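Local atomic coordinates of putative polysaccharide binding proteins (DUF1812) (Bacteroides thetaiotaomicron VPI-5482, PDB entry 3GF8), a protein that is of uncertain function but, as a FimB/Mfa2-family lipoprotein of the outer membrane, probably helps assemble or anchor fimbriae, and may bind polysaccharide. Residues G75-Y89 and K118-N132. Residues are numbered along the deposited sequence; the frame is centred on the assembly and turned at random. Where two conformers were deposited one is given.
Sequences GQYQFMAWAGARDSY and KRMETLWYGEVINVN
The Tyr89 ring has Leu123 CD2 over one face, toward the rim, Ser88 CB centrally over the opposite face, and Arg86 N and Glu121 O in plane at its edge. On Trp82, Tyr125 directs its edge at the face of the six-membered ring, a T-shaped pair with centroids 5.2 Å apart and planes at 65°. Val131 CG2 stands over the centre of the Phe79 face, a CH-pi contact. These groups decorate two antiparallel neighbours, strands 75-83 and 124-132, in a domain of the fimbrillin superfamily, consistent with a transthyretin-like beta-sandwich. A beta bulge is evident where the pairing slips by one residue between Phe79–Ile129 and Ala81–Gly126. A CB modelled on Gly126 would come within 2.9 Å of Ala81 CB, too close for two carbons.

Beyond the strands, Glu121 ties down the Arg86–Tyr89 type I turn. Its chain bends at chi2, bringing OE2 to Arg86 N (2.8 Å) on the anti lone pair and Ser88 N (3.0 Å) on the syn one. An alanine here would remove the carboxylate and probably leave the amides of Arg86 and Ser88 without the oxygen they share, freeing the Ser88 hydroxyl to rotate. Ser88 OG donates to Glu121 OE1 at 2.5 Å, approaching 30° out of the carboxylate plane. Finally, Tyr89 OH donates to Glu121 O at 2.6 Å, with a C=O...donor angle of 168°.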
# COMPACT_ATOMS: atom_id res chain seq x y z
N GLY A 75 12.49 12.78 -28.65
CA GLY A 75 11.59 13.78 -28.10
C GLY A 75 11.60 13.85 -26.60
O GLY A 75 12.43 13.20 -25.94
N GLN A 76 10.68 14.65 -26.05
CA GLN A 76 10.50 14.76 -24.61
C GLN A 76 9.18 14.13 -24.16
O GLN A 76 8.15 14.28 -24.80
CB GLN A 76 10.56 16.23 -24.21
CG GLN A 76 11.98 16.77 -24.35
CD GLN A 76 12.06 18.23 -24.04
OE1 GLN A 76 12.49 18.62 -22.95
NE2 GLN A 76 11.65 19.07 -25.00
N TYR A 77 9.24 13.43 -23.03
CA TYR A 77 8.13 12.61 -22.55
C TYR A 77 8.05 12.67 -21.03
O TYR A 77 9.02 13.04 -20.37
CB TYR A 77 8.35 11.15 -22.96
CG TYR A 77 8.59 10.97 -24.43
CD1 TYR A 77 7.52 10.90 -25.33
CD2 TYR A 77 9.87 10.91 -24.93
CE1 TYR A 77 7.75 10.75 -26.69
CE2 TYR A 77 10.11 10.75 -26.27
CZ TYR A 77 9.06 10.68 -27.15
OH TYR A 77 9.33 10.52 -28.47
N GLN A 78 6.91 12.29 -20.48
CA GLN A 78 6.84 11.88 -19.09
C GLN A 78 6.49 10.42 -19.00
O GLN A 78 5.66 9.94 -19.76
CB GLN A 78 5.85 12.71 -18.33
CG GLN A 78 6.21 14.16 -18.32
CD GLN A 78 5.30 14.96 -17.44
OE1 GLN A 78 4.12 15.10 -17.72
NE2 GLN A 78 5.86 15.52 -16.37
N PHE A 79 7.17 9.70 -18.10
CA PHE A 79 6.86 8.30 -17.84
C PHE A 79 6.40 8.19 -16.41
O PHE A 79 6.87 8.93 -15.52
CB PHE A 79 8.07 7.34 -17.95
CG PHE A 79 8.75 7.25 -19.32
CD1 PHE A 79 8.25 7.86 -20.46
CD2 PHE A 79 9.93 6.49 -19.43
CE1 PHE A 79 8.94 7.75 -21.69
CE2 PHE A 79 10.61 6.36 -20.62
CZ PHE A 79 10.11 6.99 -21.77
N MSE A 80 5.52 7.22 -16.18
CA MSE A 80 5.18 6.76 -14.85
C MSE A 80 4.78 5.30 -14.99
O MSE A 80 4.74 4.80 -16.10
CB MSE A 80 4.11 7.66 -14.16
CG MSE A 80 2.78 7.84 -14.85
SE MSE A 80 1.59 6.38 -14.59
CE MSE A 80 1.37 6.36 -12.64
N ALA A 81 4.55 4.61 -13.88
CA ALA A 81 4.13 3.23 -13.98
C ALA A 81 3.22 2.80 -12.83
O ALA A 81 3.16 3.47 -11.81
CB ALA A 81 5.33 2.32 -14.06
N TRP A 82 2.47 1.72 -13.07
CA TRP A 82 1.83 0.94 -12.01
C TRP A 82 2.40 -0.46 -12.15
O TRP A 82 2.53 -0.99 -13.25
CB TRP A 82 0.32 0.89 -12.18
CG TRP A 82 -0.40 2.13 -11.82
CD1 TRP A 82 -1.04 2.98 -12.68
CD2 TRP A 82 -0.59 2.67 -10.50
NE1 TRP A 82 -1.61 4.02 -11.98
CE2 TRP A 82 -1.35 3.85 -10.64
CE3 TRP A 82 -0.19 2.27 -9.22
CZ2 TRP A 82 -1.72 4.64 -9.55
CZ3 TRP A 82 -0.56 3.04 -8.14
CH2 TRP A 82 -1.32 4.20 -8.30
N ALA A 83 2.77 -1.04 -11.01
CA ALA A 83 3.41 -2.33 -11.00
C ALA A 83 2.59 -3.24 -10.08
O ALA A 83 2.06 -2.79 -9.06
CB ALA A 83 4.88 -2.23 -10.53
N GLY A 84 2.50 -4.51 -10.47
CA GLY A 84 1.68 -5.48 -9.77
C GLY A 84 0.17 -5.46 -10.02
O GLY A 84 -0.50 -6.33 -9.50
N ALA A 85 -0.36 -4.51 -10.82
CA ALA A 85 -1.83 -4.36 -10.92
C ALA A 85 -2.40 -5.48 -11.79
O ALA A 85 -2.03 -5.63 -12.95
CB ALA A 85 -2.25 -2.97 -11.45
N ARG A 86 -3.27 -6.28 -11.19
CA ARG A 86 -3.96 -7.36 -11.91
C ARG A 86 -5.44 -7.27 -11.61
O ARG A 86 -6.02 -6.18 -11.72
CB ARG A 86 -3.35 -8.71 -11.55
CG ARG A 86 -1.89 -8.82 -11.99
CD ARG A 86 -1.34 -10.18 -11.61
NE ARG A 86 0.09 -10.33 -11.85
CZ ARG A 86 0.62 -10.76 -12.99
NH1 ARG A 86 -0.16 -11.09 -14.01
NH2 ARG A 86 1.93 -10.85 -13.11
N ASP A 87 -6.07 -8.36 -11.18
CA ASP A 87 -7.53 -8.39 -11.08
C ASP A 87 -8.17 -7.55 -10.01
O ASP A 87 -9.36 -7.32 -10.09
CB ASP A 87 -8.01 -9.80 -10.90
CG ASP A 87 -7.79 -10.63 -12.13
OD1 ASP A 87 -7.86 -10.05 -13.24
OD2 ASP A 87 -7.53 -11.85 -12.00
N SER A 88 -7.43 -7.09 -9.02
CA SER A 88 -8.05 -6.31 -7.95
C SER A 88 -8.39 -4.90 -8.34
O SER A 88 -9.23 -4.25 -7.68
CB SER A 88 -7.20 -6.28 -6.70
OG SER A 88 -6.96 -7.59 -6.23
N TYR A 89 -7.78 -4.41 -9.42
CA TYR A 89 -7.83 -3.00 -9.71
C TYR A 89 -8.34 -2.76 -11.11
O TYR A 89 -8.02 -3.51 -12.01
CB TYR A 89 -6.42 -2.44 -9.59
CG TYR A 89 -5.68 -2.92 -8.38
CD1 TYR A 89 -5.95 -2.38 -7.14
CD2 TYR A 89 -4.71 -3.91 -8.47
CE1 TYR A 89 -5.28 -2.79 -6.00
CE2 TYR A 89 -4.02 -4.32 -7.32
CZ TYR A 89 -4.31 -3.75 -6.09
OH TYR A 89 -3.68 -4.14 -4.90
N LYS A 118 -10.39 -9.62 0.65
CA LYS A 118 -9.45 -10.47 -0.06
C LYS A 118 -8.03 -9.94 0.18
O LYS A 118 -7.84 -8.77 0.51
CB LYS A 118 -9.76 -10.47 -1.56
CG LYS A 118 -9.28 -9.22 -2.27
CD LYS A 118 -9.65 -9.18 -3.79
CE LYS A 118 -10.85 -8.28 -4.09
NZ LYS A 118 -11.07 -8.02 -5.58
N ARG A 119 -7.03 -10.79 0.01
CA ARG A 119 -5.67 -10.29 0.01
C ARG A 119 -5.38 -9.78 -1.39
O ARG A 119 -5.33 -10.56 -2.29
CB ARG A 119 -4.64 -11.33 0.43
CG ARG A 119 -3.22 -10.72 0.44
CD ARG A 119 -2.23 -11.64 1.06
NE ARG A 119 -2.11 -12.86 0.28
CZ ARG A 119 -1.51 -13.99 0.68
NH1 ARG A 119 -0.94 -14.10 1.88
NH2 ARG A 119 -1.48 -15.02 -0.15
N MSE A 120 -5.21 -8.47 -1.58
CA MSE A 120 -4.89 -7.94 -2.91
C MSE A 120 -3.47 -8.29 -3.34
O MSE A 120 -2.56 -8.28 -2.52
CB MSE A 120 -4.98 -6.44 -2.94
CG MSE A 120 -6.34 -5.94 -3.07
SE MSE A 120 -6.93 -5.42 -1.35
CE MSE A 120 -6.19 -3.74 -1.44
N GLU A 121 -3.28 -8.56 -4.63
CA GLU A 121 -1.92 -8.59 -5.19
C GLU A 121 -1.27 -7.22 -4.97
O GLU A 121 -1.94 -6.13 -5.06
CB GLU A 121 -1.94 -8.98 -6.68
CG GLU A 121 -2.47 -7.92 -7.65
CD GLU A 121 -3.98 -7.87 -7.82
OE1 GLU A 121 -4.72 -8.48 -7.03
OE2 GLU A 121 -4.45 -7.21 -8.77
N THR A 122 -0.00 -7.27 -4.59
CA THR A 122 0.72 -6.10 -4.12
C THR A 122 0.87 -5.12 -5.26
O THR A 122 1.16 -5.52 -6.42
CB THR A 122 2.08 -6.48 -3.54
OG1 THR A 122 1.85 -7.27 -2.38
CG2 THR A 122 2.91 -5.23 -3.18
N LEU A 123 0.60 -3.86 -4.91
CA LEU A 123 0.55 -2.77 -5.84
C LEU A 123 1.68 -1.77 -5.57
O LEU A 123 1.86 -1.34 -4.42
CB LEU A 123 -0.79 -2.06 -5.72
CG LEU A 123 -0.99 -0.92 -6.71
CD1 LEU A 123 -1.12 -1.50 -8.13
CD2 LEU A 123 -2.23 -0.12 -6.32
N TRP A 124 2.44 -1.42 -6.62
CA TRP A 124 3.46 -0.36 -6.53
C TRP A 124 3.17 0.77 -7.51
O TRP A 124 2.72 0.53 -8.64
CB TRP A 124 4.88 -0.88 -6.84
CG TRP A 124 5.48 -1.84 -5.86
CD1 TRP A 124 6.32 -1.54 -4.84
CD2 TRP A 124 5.34 -3.27 -5.86
NE1 TRP A 124 6.70 -2.70 -4.18
CE2 TRP A 124 6.10 -3.77 -4.79
CE3 TRP A 124 4.62 -4.18 -6.65
CZ2 TRP A 124 6.16 -5.14 -4.47
CZ3 TRP A 124 4.69 -5.54 -6.34
CH2 TRP A 124 5.47 -6.00 -5.27
N TYR A 125 3.45 2.00 -7.07
CA TYR A 125 3.32 3.21 -7.87
C TYR A 125 4.69 3.64 -8.37
O TYR A 125 5.66 3.65 -7.61
CB TYR A 125 2.68 4.32 -7.03
CG TYR A 125 2.73 5.65 -7.71
CD1 TYR A 125 1.85 5.96 -8.74
CD2 TYR A 125 3.66 6.62 -7.32
CE1 TYR A 125 1.89 7.20 -9.38
CE2 TYR A 125 3.70 7.87 -7.94
CZ TYR A 125 2.83 8.15 -8.98
OH TYR A 125 2.89 9.36 -9.61
N GLY A 126 4.77 3.95 -9.66
CA GLY A 126 6.02 4.35 -10.28
C GLY A 126 5.95 5.83 -10.48
O GLY A 126 5.11 6.29 -11.25
N GLU A 127 6.83 6.57 -9.82
CA GLU A 127 6.76 8.03 -9.84
C GLU A 127 7.03 8.59 -11.24
O GLU A 127 7.73 7.95 -12.08
CB GLU A 127 7.73 8.64 -8.84
CG GLU A 127 7.73 7.94 -7.48
CD GLU A 127 8.58 8.67 -6.47
OE1 GLU A 127 8.16 9.76 -6.04
OE2 GLU A 127 9.65 8.16 -6.09
N VAL A 128 6.45 9.77 -11.50
CA VAL A 128 6.53 10.44 -12.81
C VAL A 128 7.94 10.98 -13.04
O VAL A 128 8.50 11.60 -12.15
CB VAL A 128 5.53 11.63 -12.90
CG1 VAL A 128 5.74 12.44 -14.20
CG2 VAL A 128 4.13 11.15 -12.78
N ILE A 129 8.52 10.73 -14.21
CA ILE A 129 9.82 11.29 -14.57
C ILE A 129 9.74 12.02 -15.92
O ILE A 129 8.93 11.68 -16.80
CB ILE A 129 10.89 10.20 -14.63
CG1 ILE A 129 10.50 9.10 -15.63
CG2 ILE A 129 11.11 9.59 -13.23
CD1 ILE A 129 11.67 8.22 -16.04
N ASN A 130 10.58 13.04 -16.09
CA ASN A 130 10.71 13.71 -17.38
C ASN A 130 11.80 13.04 -18.15
O ASN A 130 12.83 12.78 -17.60
CB ASN A 130 11.04 15.18 -17.19
CG ASN A 130 9.92 15.92 -16.52
OD1 ASN A 130 8.81 15.98 -17.06
ND2 ASN A 130 10.17 16.45 -15.32
N VAL A 131 11.55 12.72 -19.40
CA VAL A 131 12.51 11.97 -20.22
C VAL A 131 12.81 12.78 -21.48
O VAL A 131 11.89 13.20 -22.20
CB VAL A 131 11.95 10.59 -20.59
CG1 VAL A 131 12.90 9.88 -21.55
CG2 VAL A 131 11.73 9.78 -19.33
N ASN A 132 14.09 13.03 -21.73
CA ASN A 132 14.51 13.74 -22.93
C ASN A 132 15.40 12.78 -23.67
O ASN A 132 16.45 12.44 -23.17
CB ASN A 132 15.26 15.02 -22.56
CG ASN A 132 15.73 15.81 -23.78
OD1 ASN A 132 15.71 15.33 -24.92
ND2 ASN A 132 16.17 17.05 -23.54